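Local coordinates for uncharacterized protein (Neisseria gonorrhoeae, PDB 5V77) that is of unknown function but belongs to the NGO_1070-like family and is an all-beta protein found as a two-chain assembly in the crystal, at residues A[29-34]-A[99-104]; A[80-85]-A[89-94]. One frame throughout, in Å; residues are numbered along the deposited sequence. Where two conformers were deposited one is given.

Contact 1 (A[29-34]-A[99-104])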
ATOM      1  N   ASN A  29      -7.446  -7.725   3.598  1.00 22.18           N
ATOM      2  CA  ASN A  29      -6.540  -8.649   4.287  1.00 22.71           C
ATOM      3  C   ASN A  29      -5.414  -9.169   3.410  1.00 24.05           C
ATOM      4  O   ASN A  29      -4.476  -9.799   3.944  1.00 24.04           O
ATOM      5  CB  ASN A  29      -7.319  -9.848   4.847  1.00 24.66           C
ATOM      6  CG  ASN A  29      -8.223  -9.470   6.007  1.00 31.94           C
ATOM      7  OD1 ASN A  29      -8.166  -8.345   6.524  1.00 25.91           O
ATOM      8  ND2 ASN A  29      -9.057 -10.408   6.432  1.00 30.76           N
ATOM      9  N   THR A  30      -5.500  -8.963   2.094  1.00 20.54           N
ATOM     10  CA  THR A  30      -4.556  -9.534   1.145  1.00 19.93           C
ATOM     11  C   THR A  30      -4.057  -8.441   0.221  1.00 20.48           C
ATOM     12  O   THR A  30      -4.835  -7.568  -0.204  1.00 20.66           O
ATOM     13  CB  THR A  30      -5.206 -10.650   0.325  1.00 21.95           C
ATOM     14  OG1 THR A  30      -5.555 -11.710   1.204  1.00 23.45           O
ATOM     15  CG2 THR A  30      -4.244 -11.183  -0.758  1.00 25.96           C
ATOM     16  N   LEU A  31      -2.757  -8.485  -0.070  1.00 18.42           N
ATOM     17  CA  LEU A  31      -2.141  -7.642  -1.087  1.00 17.72           C
ATOM     18  C   LEU A  31      -1.598  -8.521  -2.199  1.00 20.09           C
ATOM     19  O   LEU A  31      -0.875  -9.495  -1.930  1.00 21.33           O
ATOM     20  CB  LEU A  31      -0.999  -6.802  -0.506  1.00 21.01           C
ATOM     21  CG  LEU A  31      -1.434  -5.515   0.202  1.00 25.11           C
ATOM     22  CD1 LEU A  31      -0.255  -4.964   0.958  1.00 29.45           C
ATOM     23  CD2 LEU A  31      -1.931  -4.502  -0.839  1.00 22.89           C
ATOM     24  N   THR A  32      -1.913  -8.170  -3.442  1.00 18.52           N
ATOM     25  CA  THR A  32      -1.371  -8.896  -4.587  1.00 18.46           C
ATOM     26  C   THR A  32      -0.562  -7.933  -5.436  1.00 19.06           C
ATOM     27  O   THR A  32      -1.037  -6.841  -5.790  1.00 21.24           O
ATOM     28  CB  THR A  32      -2.480  -9.557  -5.417  1.00 19.19           C
ATOM     29  OG1 THR A  32      -3.237 -10.431  -4.566  1.00 20.62           O
ATOM     30  CG2 THR A  32      -1.878 -10.399  -6.575  1.00 20.30           C
ATOM     31  N   LEU A  33       0.659  -8.337  -5.743  1.00 18.12           N
ATOM     32  CA  LEU A  33       1.555  -7.592  -6.612  1.00 19.44           C
ATOM     33  C   LEU A  33       1.595  -8.312  -7.949  1.00 20.37           C
ATOM     34  O   LEU A  33       1.800  -9.525  -7.976  1.00 18.94           O
ATOM     35  CB  LEU A  33       2.956  -7.517  -6.000  1.00 21.42           C
ATOM     36  CG  LEU A  33       3.221  -6.449  -4.936  1.00 22.97           C
ATOM     37  CD1 LEU A  33       2.320  -6.646  -3.720  1.00 25.79           C
ATOM     38  CD2 LEU A  33       4.683  -6.498  -4.496  1.00 23.79           C
ATOM     39  N   SER A  34       1.382  -7.585  -9.051  1.00 19.10           N
ATOM     40  CA  SER A  34       1.350  -8.221 -10.364  1.00 20.15           C
ATOM     41  C   SER A  34       2.483  -7.711 -11.235  1.00 22.19           C
ATOM     42  O   SER A  34       2.851  -6.533 -11.166  1.00 23.16           O
ATOM     43  CB  SER A  34       0.016  -7.994 -11.066  1.00 25.34           C
ATOM     44  OG  SER A  34      -1.016  -8.627 -10.324  1.00 30.78           O
ATOM     45  N   ILE A  99      10.069  -1.393  -1.063  1.00 26.77           N
ATOM     46  CA  ILE A  99       8.776  -1.947  -0.691  1.00 27.54           C
ATOM     47  C   ILE A  99       9.029  -3.147   0.210  1.00 29.07           C
ATOM     48  O   ILE A  99       9.794  -4.047  -0.154  1.00 33.79           O
ATOM     49  CB  ILE A  99       7.945  -2.365  -1.921  1.00 27.90           C
ATOM     50  CG1 ILE A  99       7.562  -1.140  -2.755  1.00 30.61           C
ATOM     51  CG2 ILE A  99       6.663  -3.129  -1.468  1.00 28.01           C
ATOM     52  CD1 ILE A  99       7.135  -1.470  -4.185  1.00 31.85           C
ATOM     53  N   LYS A 100       8.389  -3.166   1.380  1.00 23.48           N
ATOM     54  CA  LYS A 100       8.489  -4.293   2.303  1.00 24.59           C
ATOM     55  C   LYS A 100       7.079  -4.720   2.663  1.00 25.18           C
ATOM     56  O   LYS A 100       6.247  -3.874   3.005  1.00 25.51           O
ATOM     57  CB  LYS A 100       9.244  -3.931   3.590  1.00 30.94           C
ATOM     58  CG  LYS A 100      10.718  -3.581   3.425  1.00 37.00           C
ATOM     59  CD  LYS A 100      11.378  -3.462   4.802  1.00 44.60           C
ATOM     60  CE  LYS A 100      12.841  -3.066   4.706  1.00 63.50           C
ATOM     61  NZ  LYS A 100      13.468  -2.921   6.054  1.00 71.34           N
ATOM     62  N   ILE A 101       6.797  -6.015   2.577  1.00 22.56           N
ATOM     63  CA  ILE A 101       5.488  -6.531   2.969  1.00 25.57           C
ATOM     64  C   ILE A 101       5.702  -7.760   3.823  1.00 25.00           C
ATOM     65  O   ILE A 101       6.405  -8.685   3.405  1.00 23.50           O
ATOM     66  CB  ILE A 101       4.608  -6.906   1.760  1.00 24.00           C
ATOM     67  CG1 ILE A 101       4.443  -5.702   0.835  1.00 27.74           C
ATOM     68  CG2 ILE A 101       3.226  -7.371   2.274  1.00 22.73           C
ATOM     69  CD1 ILE A 101       3.726  -6.003  -0.475  1.00 25.80           C
ATOM     70  N   SER A 102       5.076  -7.782   4.995  1.00 21.37           N
ATOM     71  CA  SER A 102       5.041  -8.950   5.867  1.00 22.69           C
ATOM     72  C   SER A 102       3.603  -9.449   5.939  1.00 28.32           C
ATOM     73  O   SER A 102       2.669  -8.652   6.046  1.00 25.12           O
ATOM     74  CB  SER A 102       5.543  -8.617   7.275  1.00 26.72           C
ATOM     75  OG  SER A 102       6.943  -8.365   7.271  1.00 34.63           O
ATOM     76  N   ALA A 103       3.424 -10.764   5.854  1.00 24.55           N
ATOM     77  CA  ALA A 103       2.086 -11.350   5.792  1.00 23.30           C
ATOM     78  C   ALA A 103       2.173 -12.781   6.302  1.00 25.22           C
ATOM     79  O   ALA A 103       3.235 -13.409   6.238  1.00 26.02           O
ATOM     80  CB  ALA A 103       1.530 -11.318   4.362  1.00 22.27           C
ATOM     81  N   GLU A 104       1.045 -13.294   6.811  1.00 25.65           N
ATOM     82  CA  GLU A 104       1.068 -14.638   7.384  0.79 28.54           C
ATOM     83  C   GLU A 104       1.509 -15.673   6.354  1.00 30.10           C
ATOM     84  O   GLU A 104       2.276 -16.587   6.685  1.00 31.70           O
ATOM     85  CB  GLU A 104      -0.298 -15.002   7.961  0.79 29.44           C
ATOM     86  CG  GLU A 104      -0.364 -16.360   8.651  0.79 41.04           C
ATOM     87  CD  GLU A 104      -1.603 -16.488   9.515  0.79 41.25           C
ATOM     88  OE1 GLU A 104      -1.674 -17.418  10.362  0.79 44.83           O
ATOM     89  OE2 GLU A 104      -2.503 -15.633   9.350  0.79 35.92           O
TER
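Leu33 and Ile101 meet tip to tip in the protein core. The contact is wholly apolar. Leu33 CD1 lies 3.6 Å from Ile101 CD1, and Leu33 CD2 stands at 4.2 Å from the same methyl. Ile101 CD1 therefore sits against the end of the leucine fork, closer to one branch than to the other. The CG1 branch of Ile101 leaves anti to the carbonyl carbon (chi1 -56°) and then runs extended, which carries the terminal methyl out to the leucine. Leu31 adds a looser touch, with its CD1 4.4 Å from Ile101 CD1.

The backbones do not pair here. The nearest CA atoms, Leu31 CA and Ile101 CA, are 8.7 Å apart, so only side chains span the gap. Strand 30-37 bonds instead to strands 17-25 and 43-58. Phe55 of strand 43-58 packs on both Leu31 and Ile101, and Ile93 closes on Leu33. At the start of 29-34, Asn29 and Thr30 form a classic beta bulge opposite Ser25, and Asn29 bonds to Leu72 and Asp70 of the second subunit.

With 137 Å² buried, the direct contact is made by methyl groups. They link two strands that both pair with strand 43-58 but not with each other, without directional bonds.

Contact 2 (A[80-85]-A[89-94])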
ATOM      1  N   ILE A  80      13.473 -10.237  -6.084  1.00 29.31           N
ATOM      2  CA  ILE A  80      12.690  -9.967  -4.881  1.00 33.18           C
ATOM      3  C   ILE A  80      13.163 -10.916  -3.784  1.00 33.24           C
ATOM      4  O   ILE A  80      13.210 -12.134  -3.988  1.00 35.63           O
ATOM      5  CB  ILE A  80      11.180 -10.122  -5.150  1.00 29.15           C
ATOM      6  CG1 ILE A  80      10.752  -9.081  -6.189  1.00 28.23           C
ATOM      7  CG2 ILE A  80      10.366  -9.976  -3.839  1.00 28.43           C
ATOM      8  CD1 ILE A  80       9.328  -9.220  -6.680  1.00 33.94           C
ATOM      9  N   GLU A  81      13.538 -10.354  -2.635  1.00 29.74           N
ATOM     10  CA  GLU A  81      14.001 -11.149  -1.503  1.00 29.46           C
ATOM     11  C   GLU A  81      12.804 -11.689  -0.737  1.00 33.59           C
ATOM     12  O   GLU A  81      11.912 -10.925  -0.364  1.00 32.40           O
ATOM     13  CB  GLU A  81      14.858 -10.301  -0.567  1.00 41.82           C
ATOM     14  CG  GLU A  81      15.992  -9.561  -1.231  1.00 58.05           C
ATOM     15  CD  GLU A  81      16.439  -8.363  -0.412  1.00 81.54           C
ATOM     16  OE1 GLU A  81      16.420  -7.233  -0.945  1.00 88.93           O
ATOM     17  OE2 GLU A  81      16.782  -8.548   0.775  1.00 87.98           O
ATOM     18  N   LEU A  82      12.786 -12.995  -0.487  1.00 29.53           N
ATOM     19  CA  LEU A  82      11.703 -13.626   0.261  1.00 29.01           C
ATOM     20  C   LEU A  82      12.285 -14.268   1.513  1.00 32.21           C
ATOM     21  O   LEU A  82      13.217 -15.079   1.422  1.00 38.46           O
ATOM     22  CB  LEU A  82      10.971 -14.665  -0.593  1.00 33.95           C
ATOM     23  CG  LEU A  82       9.905 -15.528   0.102  1.00 40.53           C
ATOM     24  CD1 LEU A  82       8.759 -14.691   0.638  1.00 36.47           C
ATOM     25  CD2 LEU A  82       9.375 -16.597  -0.838  1.00 42.30           C
ATOM     26  N   TYR A  83      11.756 -13.883   2.672  1.00 32.64           N
ATOM     27  CA  TYR A  83      12.180 -14.402   3.967  1.00 35.80           C
ATOM     28  C   TYR A  83      11.029 -15.175   4.591  1.00 40.75           C
ATOM     29  O   TYR A  83       9.897 -14.681   4.623  1.00 36.42           O
ATOM     30  CB  TYR A  83      12.598 -13.273   4.914  1.00 40.42           C
ATOM     31  CG  TYR A  83      13.729 -12.412   4.410  1.00 45.62           C
ATOM     32  CD1 TYR A  83      15.031 -12.606   4.859  1.00 50.09           C
ATOM     33  CD2 TYR A  83      13.498 -11.402   3.488  1.00 46.01           C
ATOM     34  CE1 TYR A  83      16.072 -11.813   4.398  1.00 55.75           C
ATOM     35  CE2 TYR A  83      14.532 -10.608   3.020  1.00 49.25           C
ATOM     36  CZ  TYR A  83      15.810 -10.818   3.476  1.00 53.61           C
ATOM     37  OH  TYR A  83      16.825 -10.021   3.005  1.00 59.86           O
ATOM     38  N   LYS A  84      11.307 -16.367   5.110  1.00 35.43           N
ATOM     39  CA  LYS A  84      10.265 -17.167   5.746  1.00 39.37           C
ATOM     40  C   LYS A  84      10.613 -17.359   7.211  1.00 44.18           C
ATOM     41  O   LYS A  84      11.657 -17.934   7.533  1.00 45.75           O
ATOM     42  CB  LYS A  84      10.091 -18.519   5.051  1.00 47.29           C
ATOM     43  CG  LYS A  84       8.852 -19.272   5.514  1.00 50.98           C
ATOM     44  CD  LYS A  84       8.639 -20.547   4.712  1.00 63.07           C
ATOM     45  CE  LYS A  84       7.259 -21.135   4.973  1.00 59.27           C
ATOM     46  NZ  LYS A  84       7.046 -21.431   6.414  1.00 58.44           N
ATOM     47  N   TYR A  85       9.743 -16.876   8.094  1.00 39.72           N
ATOM     48  CA  TYR A  85       9.883 -17.045   9.533  1.00 45.56           C
ATOM     49  C   TYR A  85       8.910 -18.116  10.018  1.00 41.70           C
ATOM     50  O   TYR A  85       8.176 -18.721   9.234  1.00 38.79           O
ATOM     51  CB  TYR A  85       9.649 -15.716  10.249  1.00 44.36           C
ATOM     52  CG  TYR A  85      10.565 -14.623   9.756  1.00 49.17           C
ATOM     53  CD1 TYR A  85      11.849 -14.482  10.273  1.00 56.77           C
ATOM     54  CD2 TYR A  85      10.155 -13.741   8.774  1.00 41.77           C
ATOM     55  CE1 TYR A  85      12.692 -13.489   9.823  1.00 56.75           C
ATOM     56  CE2 TYR A  85      10.992 -12.745   8.316  1.00 45.97           C
ATOM     57  CZ  TYR A  85      12.258 -12.625   8.843  1.00 57.55           C
ATOM     58  OH  TYR A  85      13.089 -11.630   8.387  1.00 67.90           O
ATOM     59  N   SER A  89       5.886 -14.508   6.616  1.00 31.55           N
ATOM     60  CA  SER A  89       6.927 -14.301   5.620  1.00 31.49           C
ATOM     61  C   SER A  89       6.986 -12.823   5.246  1.00 28.35           C
ATOM     62  O   SER A  89       6.062 -12.056   5.517  1.00 28.14           O
ATOM     63  CB  SER A  89       6.693 -15.174   4.372  1.00 26.31           C
ATOM     64  OG  SER A  89       6.781 -16.559   4.700  1.00 31.41           O
ATOM     65  N   GLU A  90       8.088 -12.436   4.602  1.00 28.95           N
ATOM     66  CA  GLU A  90       8.309 -11.049   4.217  1.00 24.36           C
ATOM     67  C   GLU A  90       8.970 -11.010   2.848  1.00 25.74           C
ATOM     68  O   GLU A  90       9.892 -11.785   2.585  1.00 30.58           O
ATOM     69  CB  GLU A  90       9.193 -10.329   5.250  1.00 29.79           C
ATOM     70  CG  GLU A  90       9.379  -8.836   4.985  1.00 30.96           C
ATOM     71  CD  GLU A  90      10.308  -8.186   5.989  1.00 41.48           C
ATOM     72  OE1 GLU A  90      10.791  -8.900   6.880  1.00 47.55           O
ATOM     73  OE2 GLU A  90      10.549  -6.963   5.894  1.00 45.21           O
ATOM     74  N   ILE A  91       8.505 -10.111   1.976  1.00 26.87           N
ATOM     75  CA  ILE A  91       9.221  -9.815   0.741  1.00 27.32           C
ATOM     76  C   ILE A  91       9.823  -8.425   0.866  1.00 26.25           C
ATOM     77  O   ILE A  91       9.225  -7.527   1.473  1.00 27.00           O
ATOM     78  CB  ILE A  91       8.346  -9.916  -0.524  1.00 28.72           C
ATOM     79  CG1 ILE A  91       7.044  -9.125  -0.380  1.00 26.06           C
ATOM     80  CG2 ILE A  91       8.074 -11.374  -0.881  1.00 27.22           C
ATOM     81  CD1 ILE A  91       6.333  -8.959  -1.711  1.00 32.35           C
ATOM     82  N   ILE A  92      11.007  -8.250   0.292  1.00 30.19           N
ATOM     83  CA  ILE A  92      11.664  -6.953   0.245  1.00 33.33           C
ATOM     84  C   ILE A  92      12.038  -6.658  -1.196  1.00 30.55           C
ATOM     85  O   ILE A  92      12.689  -7.475  -1.855  1.00 32.70           O
ATOM     86  CB  ILE A  92      12.900  -6.896   1.153  1.00 36.46           C
ATOM     87  CG1 ILE A  92      12.481  -7.116   2.603  1.00 38.19           C
ATOM     88  CG2 ILE A  92      13.598  -5.542   0.998  1.00 34.99           C
ATOM     89  CD1 ILE A  92      13.629  -7.055   3.577  1.00 45.15           C
ATOM     90  N   ILE A  93      11.600  -5.503  -1.689  1.00 31.21           N
ATOM     91  CA  ILE A  93      11.981  -4.997  -3.002  1.00 30.40           C
ATOM     92  C   ILE A  93      12.827  -3.759  -2.764  1.00 33.63           C
ATOM     93  O   ILE A  93      12.366  -2.810  -2.125  1.00 34.74           O
ATOM     94  CB  ILE A  93      10.747  -4.657  -3.852  1.00 30.85           C
ATOM     95  CG1 ILE A  93       9.902  -5.916  -4.111  1.00 31.77           C
ATOM     96  CG2 ILE A  93      11.176  -3.963  -5.144  1.00 32.22           C
ATOM     97  CD1 ILE A  93       8.514  -5.613  -4.646  1.00 29.15           C
ATOM     98  N   ASP A  94      14.059  -3.760  -3.258  1.00 33.25           N
ATOM     99  CA  ASP A  94      14.966  -2.634  -3.024  1.00 34.91           C
ATOM    100  C   ASP A  94      15.539  -2.209  -4.373  1.00 36.15           C
ATOM    101  O   ASP A  94      16.500  -2.808  -4.856  1.00 38.52           O
ATOM    102  CB  ASP A  94      16.055  -3.014  -2.026  1.00 46.27           C
ATOM    103  CG  ASP A  94      16.886  -1.821  -1.569  1.00 55.34           C
ATOM    104  OD1 ASP A  94      16.917  -0.784  -2.269  1.00 51.31           O
ATOM    105  OD2 ASP A  94      17.523  -1.928  -0.501  1.00 55.86           O
TER
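A beta hairpin is formed by strands 75-84 and 89-94. Segment 80-85 covers the end of the first strand and the start of the turn, and 89-94 is the second strand. The strand axes run antiparallel at 164°. Four backbone hydrogen bonds join them. Glu81 and Ile92 bond both ways, Glu81 N to Ile92 O at 3.1 Å and Ile92 N to Glu81 O at 2.9 Å. Tyr83 and Glu90 do the same, and Tyr83 N to Glu90 O is short (2.8 Å) and nearly straight (172°). Leu82-Ile91 and Lys84-Ser89 are the non-hydrogen-bonded pairs.

One face carries Glu81, Tyr83, Glu90 and Ile92. The Tyr83 ring crosses Ile92 at a slant, with CE2 3.7 Å from Ile92 CD1, and Glu90 O lies in plane at the ring edge. Tyr83 OH donates to Glu81 OE2 at 2.7 Å, nearly along the C-O axis, which helps to fix the ring and the carboxylate. The other oxygen, Glu81 OE1, lies 3.8 Å from Ile92 CG2.

Leu82, Lys84, Ser89 and Ile91 lie on the other face; all but Lys84, exposed at the turn end, are buried. Leu82 CD1 packs on Ile91 CG2 at 3.7 Å. Ile91 holds CG1 between backbone N and carbonyl carbon (chi1 50°), leaving CG2 anti to the carbonyl carbon and against the leucine. Ile80 lies alongside Ile91 and Ile93, and Leu33 touches both of these partners.

Backbone bonds thus join the strands. The Tyr83-Glu81 bond steadies two groups of one strand, while aliphatic groups opposite pack into the core.

The residues that touch in contact 1 are all buried, while contact 2 is partly buried and has one face toward the outside. Strand 89-94 connects them: it pairs with strand 75-84 in contact 2 and with strand 98-103, which carries half of contact 1. Ile99 O to Ile93 N and Ala103 O to Ser89 N are probable hydrogen bonds along that second seam. The core-facing isoleucines of the hairpin continue the apolar layer of contact 1, since Ile91 touches both Ile101 and Leu33. Contact 1 joins strands that are not neighbours, by methyl groups alone. Contact 2 joins sheet neighbours, and backbone bonds do much of the work.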